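Local coordinates for protein cellulase (Bacillus sp. BG-CS10, PDB 5E09) that probably hydrolyses internal beta-1,4-glucosidic bonds of cellulose with a family 5 glycoside hydrolase barrel and carries a family 46 carbohydrate-binding module, at residues S57-V62 / T306-D311; P72-N77 / M121-A126; V98-H103 / L142-V147; L219-H224 / I265-G270. All coordinates share one frame; numbering follows the deposited sequence.

Interaction 1 of 4, residues S57-V62 / T306-D311; sequences SIRIPV and THMLWD
Met308 points its side chain across the barrel interior at the hydroxyl of Ser57 and the backbone of Ile58 and Arg59. Strands 57-60 and 306-311 are not bonded to each other: strand 20-23 lies between them, their axes come no closer than 8.0 Å, and the chains run at 52° to one another. Side chains make the contact. Met308, present as selenomethionine, reaches out with an extended middle and then bends at its last torsion (chi3 82°), which turns the terminal methyl onto strand 57-60. There CE lies 3.4 Å from Arg59 N and 3.6 Å from Ser57 OG, with Arg59 CB alongside at 3.7 Å from the same methyl. Ser57 OG is hydrogen-bonded to Met17 O, so its approach to the methyl is plain packing.

Arg59 starts beside Met308 and leaves it. With CG anti to the backbone N (chi1 -177°) and the chain extended to NE, the guanidinium is carried toward the C-terminal mouth of the barrel, where Trp310 CZ3 sits at its edge, near its plane, 4.5 Å from NH1. The six-membered end of the indole also leans toward the proline ring, Trp310 CZ3 lying 4.1 Å from Pro61 CG, and these two side chains cross obliquely.

The guanidinium is spoken for by others: NE pairs with Glu145, NH1 with Glu271 and Asn22, NH2 with Asn148. The contact itself is therefore purely van der Waals, a selenomethionine methyl and the CZ3 end of an indole packing beside a buried arginine whose polar atoms are engaged by other residues.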
# COMPACT_ATOMS: atom_id res chain seq x y z
N SER A 57 8.32 4.85 -15.10
CA SER A 57 6.98 4.89 -15.68
C SER A 57 5.97 5.42 -14.68
O SER A 57 6.15 5.32 -13.47
CB SER A 57 6.55 3.50 -16.17
OG SER A 57 6.54 2.55 -15.12
N ILE A 58 4.91 6.00 -15.20
CA ILE A 58 3.90 6.60 -14.35
C ILE A 58 2.51 6.17 -14.80
O ILE A 58 2.21 6.15 -16.00
CB ILE A 58 4.03 8.15 -14.34
CG1 ILE A 58 2.96 8.78 -13.46
CG2 ILE A 58 3.96 8.70 -15.76
CD1 ILE A 58 3.02 10.30 -13.43
N ARG A 59 1.68 5.80 -13.84
CA ARG A 59 0.29 5.48 -14.12
C ARG A 59 -0.54 6.70 -13.78
O ARG A 59 -0.38 7.30 -12.72
CB ARG A 59 -0.16 4.27 -13.32
CG ARG A 59 -1.60 3.80 -13.59
CD ARG A 59 -1.73 2.34 -13.18
NE ARG A 59 -3.09 1.82 -13.30
CZ ARG A 59 -3.98 1.82 -12.31
NH1 ARG A 59 -3.67 2.34 -11.13
NH2 ARG A 59 -5.19 1.31 -12.50
N ILE A 60 -1.41 7.09 -14.70
CA ILE A 60 -2.26 8.24 -14.48
C ILE A 60 -3.71 7.80 -14.48
O ILE A 60 -4.36 7.74 -15.53
CB ILE A 60 -2.02 9.33 -15.54
CG1 ILE A 60 -0.56 9.77 -15.52
CG2 ILE A 60 -2.91 10.54 -15.27
CD1 ILE A 60 -0.21 10.74 -16.61
N PRO A 61 -4.23 7.45 -13.29
CA PRO A 61 -5.64 7.08 -13.16
C PRO A 61 -6.52 8.29 -13.42
O PRO A 61 -6.27 9.37 -12.89
CB PRO A 61 -5.76 6.61 -11.70
CG PRO A 61 -4.57 7.16 -11.00
CD PRO A 61 -3.48 7.26 -12.03
N VAL A 62 -7.55 8.11 -14.24
CA VAL A 62 -8.50 9.18 -14.49
C VAL A 62 -9.93 8.70 -14.33
O VAL A 62 -10.32 7.69 -14.92
CB VAL A 62 -8.32 9.77 -15.90
CG1 VAL A 62 -9.26 10.96 -16.08
CG2 VAL A 62 -6.88 10.19 -16.13
N THR A 306 6.75 -6.18 -13.45
CA THR A 306 6.91 -4.74 -13.36
C THR A 306 5.87 -4.20 -12.39
O THR A 306 4.69 -4.53 -12.51
CB THR A 306 6.77 -4.07 -14.74
OG1 THR A 306 7.97 -4.29 -15.50
CG2 THR A 306 6.54 -2.58 -14.60
N HIS A 307 6.29 -3.41 -11.41
CA HIS A 307 5.38 -2.95 -10.36
C HIS A 307 5.25 -1.43 -10.32
O HIS A 307 6.17 -0.70 -10.72
CB HIS A 307 5.84 -3.47 -9.00
CG HIS A 307 7.26 -3.12 -8.68
ND1 HIS A 307 7.65 -1.84 -8.35
CD2 HIS A 307 8.38 -3.88 -8.64
CE1 HIS A 307 8.95 -1.82 -8.13
NE2 HIS A 307 9.42 -3.05 -8.30
N MSE A 308 4.11 -0.96 -9.83
CA MSE A 308 3.79 0.47 -9.79
C MSE A 308 3.14 0.87 -8.46
O MSE A 308 2.00 0.49 -8.18
CB MSE A 308 2.87 0.85 -10.95
CG MSE A 308 3.34 0.31 -12.30
SE MSE A 308 2.29 1.00 -13.76
CE MSE A 308 3.17 2.73 -13.98
N LEU A 309 3.86 1.64 -7.66
CA LEU A 309 3.44 1.99 -6.30
C LEU A 309 2.22 2.90 -6.29
O LEU A 309 2.16 3.89 -7.02
CB LEU A 309 4.59 2.66 -5.56
CG LEU A 309 4.33 3.27 -4.18
CD1 LEU A 309 4.18 2.19 -3.12
CD2 LEU A 309 5.44 4.26 -3.82
N TRP A 310 1.24 2.57 -5.45
CA TRP A 310 0.08 3.44 -5.29
C TRP A 310 0.41 4.59 -4.34
O TRP A 310 0.76 4.36 -3.18
CB TRP A 310 -1.13 2.66 -4.75
CG TRP A 310 -2.31 3.54 -4.49
CD1 TRP A 310 -2.80 3.93 -3.27
CD2 TRP A 310 -3.13 4.19 -5.46
NE1 TRP A 310 -3.88 4.76 -3.43
CE2 TRP A 310 -4.11 4.94 -4.78
CE3 TRP A 310 -3.15 4.20 -6.87
CZ2 TRP A 310 -5.08 5.69 -5.42
CZ3 TRP A 310 -4.12 4.95 -7.52
CH2 TRP A 310 -5.07 5.69 -6.79
N ASP A 311 0.31 5.81 -4.85
CA ASP A 311 0.64 7.00 -4.06
C ASP A 311 -0.49 8.02 -4.16
O ASP A 311 -0.57 8.75 -5.14
CB ASP A 311 1.96 7.61 -4.54
CG ASP A 311 2.53 8.65 -3.57
OD1 ASP A 311 1.77 9.22 -2.75
OD2 ASP A 311 3.75 8.90 -3.65

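Interaction 2 of 4, residues P72-N77 / M121-A126; sequences PDYTIN and MAKYTA
Ala122 begins the contact from helix 117-134, its CB 4.4 Å from Tyr74 CE2 in the loop 72-77. One residue on, Lys123 makes the central approach: its CG sits over one face of the Tyr74 ring as a CH-pi contact, 3.6 Å from the ring centroid and 22° off the normal, displaced toward the rim at CZ. Lys123 CD lies near CE1, and the bend at chi3 (63°) brings CE back over the CE1 and CD1 side of the ring, while the ammonium goes on to a cation-pi contact with Trp109. The Thr125 hydroxyl bonds Met121 O within the helix. At Ala126, a full helical turn after Ala122, CB touches Tyr74 CD2 at 3.9 Å and also packs on Asp73 O at 3.6 Å.

An alanine in place of Tyr74 would probably open a gap along this side of the helix and leave the aliphatic part of Lys123 without the ring it lies on. No hydrogen bond joins the two segments directly; Gln130 supplies that link, bonding Tyr74 O, Ile76 N and Ala126 O. The loop is thus held to the helix by an aromatic ring with a lysine methylene over one face and two alanine methyls beside it, with the polar attachment one turn further along.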
# COMPACT_ATOMS: atom_id res chain seq x y z
N PRO A 72 -25.73 11.58 -27.17
CA PRO A 72 -24.96 10.35 -27.39
C PRO A 72 -23.46 10.57 -27.55
O PRO A 72 -22.72 9.59 -27.67
CB PRO A 72 -25.57 9.81 -28.68
CG PRO A 72 -25.89 11.05 -29.45
CD PRO A 72 -26.27 12.11 -28.44
N ASP A 73 -23.01 11.83 -27.57
CA ASP A 73 -21.60 12.12 -27.77
C ASP A 73 -20.77 11.91 -26.51
O ASP A 73 -19.62 11.45 -26.57
CB ASP A 73 -21.41 13.55 -28.27
CG ASP A 73 -22.15 13.82 -29.56
OD1 ASP A 73 -22.38 12.85 -30.32
OD2 ASP A 73 -22.50 15.00 -29.82
N TYR A 74 -21.36 12.26 -25.37
CA TYR A 74 -20.68 12.19 -24.08
C TYR A 74 -19.33 12.89 -24.13
O TYR A 74 -18.35 12.40 -23.58
CB TYR A 74 -20.49 10.74 -23.65
CG TYR A 74 -21.77 9.98 -23.43
CD1 TYR A 74 -22.53 10.18 -22.29
CD2 TYR A 74 -22.19 9.03 -24.35
CE1 TYR A 74 -23.70 9.47 -22.08
CE2 TYR A 74 -23.36 8.32 -24.15
CZ TYR A 74 -24.11 8.54 -23.01
OH TYR A 74 -25.27 7.84 -22.80
N THR A 75 -19.29 14.04 -24.80
CA THR A 75 -18.04 14.74 -25.03
C THR A 75 -17.37 15.09 -23.70
O THR A 75 -18.03 15.53 -22.76
CB THR A 75 -18.23 16.02 -25.86
OG1 THR A 75 -19.03 15.71 -27.02
CG2 THR A 75 -16.89 16.59 -26.30
N ILE A 76 -16.07 14.87 -23.65
CA ILE A 76 -15.25 15.16 -22.48
C ILE A 76 -14.94 16.65 -22.40
O ILE A 76 -14.52 17.25 -23.40
CB ILE A 76 -13.94 14.35 -22.52
CG1 ILE A 76 -14.24 12.85 -22.58
CG2 ILE A 76 -13.04 14.71 -21.34
CD1 ILE A 76 -13.06 12.01 -23.02
N ASN A 77 -15.14 17.25 -21.23
CA ASN A 77 -14.80 18.65 -20.99
C ASN A 77 -13.38 18.99 -21.45
O ASN A 77 -12.41 18.35 -21.02
CB ASN A 77 -14.96 18.98 -19.50
CG ASN A 77 -14.63 20.43 -19.18
OD1 ASN A 77 -13.46 20.79 -19.04
ND2 ASN A 77 -15.66 21.26 -19.06
N MSE A 121 -22.32 0.40 -22.48
CA MSE A 121 -21.54 0.17 -23.68
C MSE A 121 -21.40 1.45 -24.51
O MSE A 121 -20.34 1.72 -25.07
CB MSE A 121 -22.16 -0.92 -24.54
CG MSE A 121 -22.12 -2.28 -23.88
SE MSE A 121 -20.30 -2.88 -23.49
CE MSE A 121 -19.68 -3.09 -25.33
N ALA A 122 -22.47 2.23 -24.58
CA ALA A 122 -22.44 3.47 -25.35
C ALA A 122 -21.42 4.47 -24.77
O ALA A 122 -20.60 5.02 -25.51
CB ALA A 122 -23.82 4.10 -25.40
N LYS A 123 -21.49 4.70 -23.46
CA LYS A 123 -20.59 5.64 -22.79
C LYS A 123 -19.14 5.18 -22.86
O LYS A 123 -18.24 5.97 -23.11
CB LYS A 123 -20.97 5.82 -21.32
CG LYS A 123 -22.34 6.41 -21.08
CD LYS A 123 -22.57 6.68 -19.60
CE LYS A 123 -21.61 7.72 -19.07
NZ LYS A 123 -21.91 8.08 -17.65
N TYR A 124 -18.94 3.89 -22.60
CA TYR A 124 -17.62 3.26 -22.64
C TYR A 124 -17.00 3.43 -24.02
O TYR A 124 -15.82 3.81 -24.16
CB TYR A 124 -17.77 1.79 -22.27
CG TYR A 124 -16.48 1.01 -22.13
CD1 TYR A 124 -15.69 1.14 -20.99
CD2 TYR A 124 -16.08 0.11 -23.10
CE1 TYR A 124 -14.52 0.41 -20.85
CE2 TYR A 124 -14.92 -0.62 -22.97
CZ TYR A 124 -14.15 -0.47 -21.85
OH TYR A 124 -12.99 -1.20 -21.72
N THR A 125 -17.81 3.18 -25.04
CA THR A 125 -17.40 3.34 -26.43
C THR A 125 -17.04 4.79 -26.76
O THR A 125 -16.00 5.04 -27.37
CB THR A 125 -18.49 2.87 -27.38
OG1 THR A 125 -18.75 1.48 -27.14
CG2 THR A 125 -18.05 3.05 -28.82
N ALA A 126 -17.90 5.73 -26.37
CA ALA A 126 -17.64 7.15 -26.59
C ALA A 126 -16.34 7.59 -25.93
O ALA A 126 -15.54 8.34 -26.52
CB ALA A 126 -18.81 7.99 -26.08

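Interaction 3 of 4, residues V98-H103 / L142-V147; sequences VMLNLH and LMFESV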
# COMPACT_ATOMS: atom_id res chain seq x y z
N VAL A 98 3.93 5.90 -19.84
CA VAL A 98 2.68 6.35 -19.21
C VAL A 98 1.55 5.34 -19.43
O VAL A 98 1.40 4.81 -20.53
CB VAL A 98 2.25 7.73 -19.76
CG1 VAL A 98 0.95 8.19 -19.10
CG2 VAL A 98 3.35 8.74 -19.56
N MSE A 99 0.78 5.07 -18.38
CA MSE A 99 -0.42 4.24 -18.50
C MSE A 99 -1.65 5.09 -18.18
O MSE A 99 -1.70 5.74 -17.13
CB MSE A 99 -0.36 3.02 -17.56
CG MSE A 99 -1.63 2.15 -17.61
SE MSE A 99 -1.66 0.59 -16.43
CE MSE A 99 0.18 -0.03 -16.73
N LEU A 100 -2.61 5.10 -19.10
CA LEU A 100 -3.84 5.89 -18.93
C LEU A 100 -5.08 5.00 -18.91
O LEU A 100 -5.18 4.04 -19.68
CB LEU A 100 -3.96 6.92 -20.06
CG LEU A 100 -5.20 7.81 -20.05
CD1 LEU A 100 -5.15 8.77 -18.89
CD2 LEU A 100 -5.35 8.56 -21.37
N ASN A 101 -6.04 5.30 -18.02
CA ASN A 101 -7.23 4.45 -17.91
C ASN A 101 -8.57 5.16 -17.76
O ASN A 101 -8.66 6.39 -17.86
CB ASN A 101 -7.07 3.47 -16.74
CG ASN A 101 -7.17 4.13 -15.36
OD1 ASN A 101 -7.65 5.26 -15.20
ND2 ASN A 101 -6.73 3.39 -14.34
N LEU A 102 -9.54 4.36 -17.33
CA LEU A 102 -10.87 4.76 -16.91
C LEU A 102 -10.66 4.25 -15.47
O LEU A 102 -10.24 3.10 -15.31
CB LEU A 102 -11.94 3.95 -17.62
CG LEU A 102 -11.97 4.07 -19.15
CD1 LEU A 102 -13.04 3.15 -19.73
CD2 LEU A 102 -12.20 5.51 -19.57
N HIS A 103 -10.96 5.05 -14.47
CA HIS A 103 -10.73 4.61 -13.10
C HIS A 103 -11.94 4.32 -12.24
O HIS A 103 -12.42 3.23 -12.25
CB HIS A 103 -9.78 5.56 -12.40
CG HIS A 103 -9.01 4.93 -11.30
ND1 HIS A 103 -7.93 4.11 -11.52
CD2 HIS A 103 -9.15 5.00 -9.96
CE1 HIS A 103 -7.45 3.70 -10.38
NE2 HIS A 103 -8.16 4.24 -9.41
N LEU A 142 3.21 5.57 -24.44
CA LEU A 142 1.89 5.74 -23.83
C LEU A 142 1.03 4.51 -24.13
O LEU A 142 0.89 4.10 -25.28
CB LEU A 142 1.21 7.01 -24.33
CG LEU A 142 -0.27 7.19 -24.00
CD1 LEU A 142 -0.47 7.40 -22.50
CD2 LEU A 142 -0.85 8.36 -24.78
N MSE A 143 0.46 3.92 -23.08
CA MSE A 143 -0.35 2.72 -23.19
C MSE A 143 -1.71 2.94 -22.52
O MSE A 143 -1.84 3.77 -21.61
CB MSE A 143 0.37 1.53 -22.56
CG MSE A 143 0.42 1.58 -21.03
SE MSE A 143 1.84 0.47 -20.29
CE MSE A 143 3.30 1.75 -20.46
N PHE A 144 -2.71 2.18 -22.96
CA PHE A 144 -4.07 2.30 -22.44
C PHE A 144 -4.45 1.06 -21.63
O PHE A 144 -4.18 -0.05 -22.08
CB PHE A 144 -5.08 2.46 -23.58
CG PHE A 144 -4.87 3.69 -24.42
CD1 PHE A 144 -4.24 4.82 -23.90
CD2 PHE A 144 -5.34 3.73 -25.72
CE1 PHE A 144 -4.07 5.96 -24.68
CE2 PHE A 144 -5.17 4.86 -26.51
CZ PHE A 144 -4.54 5.98 -25.98
N GLU A 145 -5.06 1.24 -20.46
CA GLU A 145 -5.71 0.10 -19.80
C GLU A 145 -7.21 0.32 -19.74
O GLU A 145 -7.69 1.42 -19.43
CB GLU A 145 -5.14 -0.18 -18.40
CG GLU A 145 -5.16 0.97 -17.46
CD GLU A 145 -4.99 0.57 -15.99
OE1 GLU A 145 -5.43 -0.53 -15.59
OE2 GLU A 145 -4.41 1.37 -15.24
N SER A 146 -7.95 -0.75 -20.04
CA SER A 146 -9.38 -0.67 -20.33
C SER A 146 -10.22 -0.07 -19.22
O SER A 146 -11.01 0.83 -19.47
CB SER A 146 -9.91 -2.07 -20.65
OG SER A 146 -9.71 -2.92 -19.55
N VAL A 147 -10.04 -0.58 -18.00
CA VAL A 147 -10.84 -0.15 -16.86
C VAL A 147 -10.16 -0.58 -15.56
O VAL A 147 -9.62 -1.68 -15.47
CB VAL A 147 -12.27 -0.74 -16.93
CG1 VAL A 147 -12.22 -2.22 -17.31
CG2 VAL A 147 -13.02 -0.55 -15.61
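Val98 opens the pairing with Leu142, its CG1 3.8 Å from Leu142 CD1, while its carbonyl takes the Met143 N-H at 2.9 Å. Strands 97-100 and 142-145 are parallel neighbours in the barrel sheet. On the barrel's inner side Met99 packs CB on Met143 CG, and its CG lies 3.7 Å from Glu145 CG. Leu100 turns outward with Val98, Leu142 and Phe144; its N-H bonds Met143 O and its carbonyl accepts from Glu145 N, at 2.9 Å.

Asn101 then lies beside Glu145, both pointing the same way, with amide and carboxylate planes 49° apart. Its ND2 makes a weak bond to Glu145 OE2 (3.2 Å) and an ordinary one to His103 ND1 (3.1 Å), with ND2 in the plane of the imidazole, while OD1 accepts from Val62 N. Leu102 has CD1 against Ser146 O, 3.1 Å away, and that carbonyl is bonded by Trp128 NE1.

Both ends of the Asn101 amide are used, which probably fixes its rotation. Glu145 OE2, salt-bridged to Arg59, collects a second, weaker donor, which would help to hold the buried carboxylate in place beside Met99.

Interaction 4 of 4, residues L219-H224 / I265-G270; sequences LIATVH and IPVVLG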
# COMPACT_ATOMS: atom_id res chain seq x y z
N LEU A 219 -0.04 -6.94 -25.93
CA LEU A 219 -0.99 -6.95 -24.83
C LEU A 219 -0.28 -7.24 -23.50
O LEU A 219 0.68 -8.01 -23.45
CB LEU A 219 -2.09 -7.99 -25.09
CG LEU A 219 -3.01 -7.76 -26.30
CD1 LEU A 219 -4.02 -8.89 -26.43
CD2 LEU A 219 -3.73 -6.43 -26.21
N ILE A 220 -0.76 -6.60 -22.44
CA ILE A 220 -0.17 -6.71 -21.12
C ILE A 220 -1.24 -7.03 -20.09
O ILE A 220 -2.29 -6.40 -20.06
CB ILE A 220 0.53 -5.40 -20.71
CG1 ILE A 220 1.55 -4.98 -21.77
CG2 ILE A 220 1.19 -5.55 -19.34
CD1 ILE A 220 1.88 -3.50 -21.73
N ALA A 221 -0.99 -8.03 -19.25
CA ALA A 221 -1.90 -8.36 -18.16
C ALA A 221 -1.62 -7.46 -16.97
O ALA A 221 -0.47 -7.14 -16.70
CB ALA A 221 -1.76 -9.83 -17.78
N THR A 222 -2.66 -7.04 -16.25
CA THR A 222 -2.42 -6.29 -15.04
C THR A 222 -3.20 -6.80 -13.83
O THR A 222 -4.36 -7.18 -13.94
CB THR A 222 -2.72 -4.79 -15.21
OG1 THR A 222 -2.42 -4.11 -13.99
CG2 THR A 222 -4.19 -4.56 -15.57
N VAL A 223 -2.53 -6.80 -12.69
CA VAL A 223 -3.21 -7.15 -11.44
C VAL A 223 -2.79 -6.16 -10.35
O VAL A 223 -1.86 -5.38 -10.54
CB VAL A 223 -2.90 -8.59 -10.99
CG1 VAL A 223 -3.60 -9.59 -11.91
CG2 VAL A 223 -1.41 -8.86 -10.95
N HIS A 224 -3.51 -6.20 -9.24
CA HIS A 224 -3.24 -5.34 -8.10
C HIS A 224 -2.97 -6.19 -6.87
O HIS A 224 -3.45 -7.32 -6.78
CB HIS A 224 -4.41 -4.39 -7.83
CG HIS A 224 -4.60 -3.35 -8.88
ND1 HIS A 224 -5.65 -2.45 -8.86
CD2 HIS A 224 -3.88 -3.06 -9.99
CE1 HIS A 224 -5.57 -1.65 -9.91
NE2 HIS A 224 -4.50 -2.00 -10.62
N ILE A 265 3.09 -13.64 -22.08
CA ILE A 265 2.46 -12.43 -21.55
C ILE A 265 3.08 -11.74 -20.34
O ILE A 265 3.16 -12.31 -19.25
CB ILE A 265 1.00 -12.80 -21.21
CG1 ILE A 265 0.40 -13.64 -22.35
CG2 ILE A 265 0.17 -11.55 -20.94
CD1 ILE A 265 -1.03 -14.06 -22.11
N PRO A 266 3.51 -10.49 -20.53
CA PRO A 266 4.13 -9.70 -19.46
C PRO A 266 3.09 -9.16 -18.48
O PRO A 266 1.96 -8.86 -18.89
CB PRO A 266 4.82 -8.57 -20.21
CG PRO A 266 3.95 -8.37 -21.41
CD PRO A 266 3.43 -9.73 -21.79
N VAL A 267 3.46 -9.05 -17.21
CA VAL A 267 2.54 -8.62 -16.18
C VAL A 267 2.95 -7.28 -15.57
O VAL A 267 4.13 -7.04 -15.29
CB VAL A 267 2.44 -9.68 -15.06
CG1 VAL A 267 1.49 -9.21 -13.95
CG2 VAL A 267 1.98 -11.01 -15.64
N VAL A 268 1.97 -6.40 -15.39
CA VAL A 268 2.14 -5.18 -14.61
C VAL A 268 1.29 -5.25 -13.33
O VAL A 268 0.05 -5.36 -13.37
CB VAL A 268 1.76 -3.92 -15.41
CG1 VAL A 268 1.78 -2.70 -14.50
CG2 VAL A 268 2.71 -3.72 -16.59
N LEU A 269 1.98 -5.20 -12.20
CA LEU A 269 1.35 -4.98 -10.92
C LEU A 269 0.98 -3.50 -10.85
O LEU A 269 1.72 -2.69 -10.32
CB LEU A 269 2.28 -5.38 -9.77
CG LEU A 269 1.70 -5.32 -8.36
CD1 LEU A 269 0.44 -6.17 -8.28
CD2 LEU A 269 2.72 -5.80 -7.35
N GLY A 270 -0.18 -3.15 -11.41
CA GLY A 270 -0.53 -1.76 -11.63
C GLY A 270 -0.70 -0.93 -10.38
O GLY A 270 -0.58 0.30 -10.42
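Ala221, Thr222 and Val223 run parallel to Val267, Val268 and Leu269, the strand axes 4.6 Å apart and turned by 32°, with backbone bonds from Ala221 N to Pro266 O, Val268 N to Ala221 O, Val223 N to Val268 O and Gly270 N to Val223 O. The carbonyl of Val268 is gripped twice. Besides Val223 N at 3.0 Å it accepts the hydroxyl of Thr222, whose OG1 is 2.8 Å from Val268 O and arrives from the other face of the carbonyl plane. This follows from chi1 of -178°, which sets OG1 anti to the backbone N and swings it across to the neighbouring strand. Replacing Thr222 by a valine would remove this donor and is likely to leave the buried Val268 O without one of its two partners described here.

On the side of the sheet facing the barrel interior, where Thr222 also points, Ile220 meets Val268 through their CG2 methyls, 3.6 Å apart, and lays CG1 across the ring of Pro266. Gly270 has no side chain, and the His224 ring comes down beside its backbone, CD2 3.8 Å from Gly270 C. Turned outward, Val223 CG2 packs on Val267 CG1 (4.2 Å), and Leu269 folds CD1 to 3.3 Å from Val223 O.

Helices 201-214 and 243-261 cover this outer side: Leu207 of the first packs on Ala221, and Val256 and Phe260 of the second on Val267. Within the barrel, strand 190-193 continues the sheet beyond 219-225, with Val191 against Ile220 and Thr222, and strand 306-311 follows beyond 267-272.

From the N terminus, interaction 1 opens at strand 57-60 and closes at 306-311, across the barrel's first strand, and its long loop encloses the other three contacts. Interaction 2 opens next, in the loop before helix 78-93, and closes on helix 117-134; interaction 3 opens inside that loop at 98-103 and closes after it at 142-147, so the two cross. Tyr124 and Leu102 touch where they meet. Interaction 4 follows in series, joining the sixth and seventh barrel strands. Interactions 1, 3 and 4 share the barrel: Arg59 with Glu145 ties 1 to 3, probable backbone hydrogen bonds to Leu269 tie 1 to 4, and Met99 on Val268 joins 3 to 4 across the interior. Interaction 2 stays on the periphery.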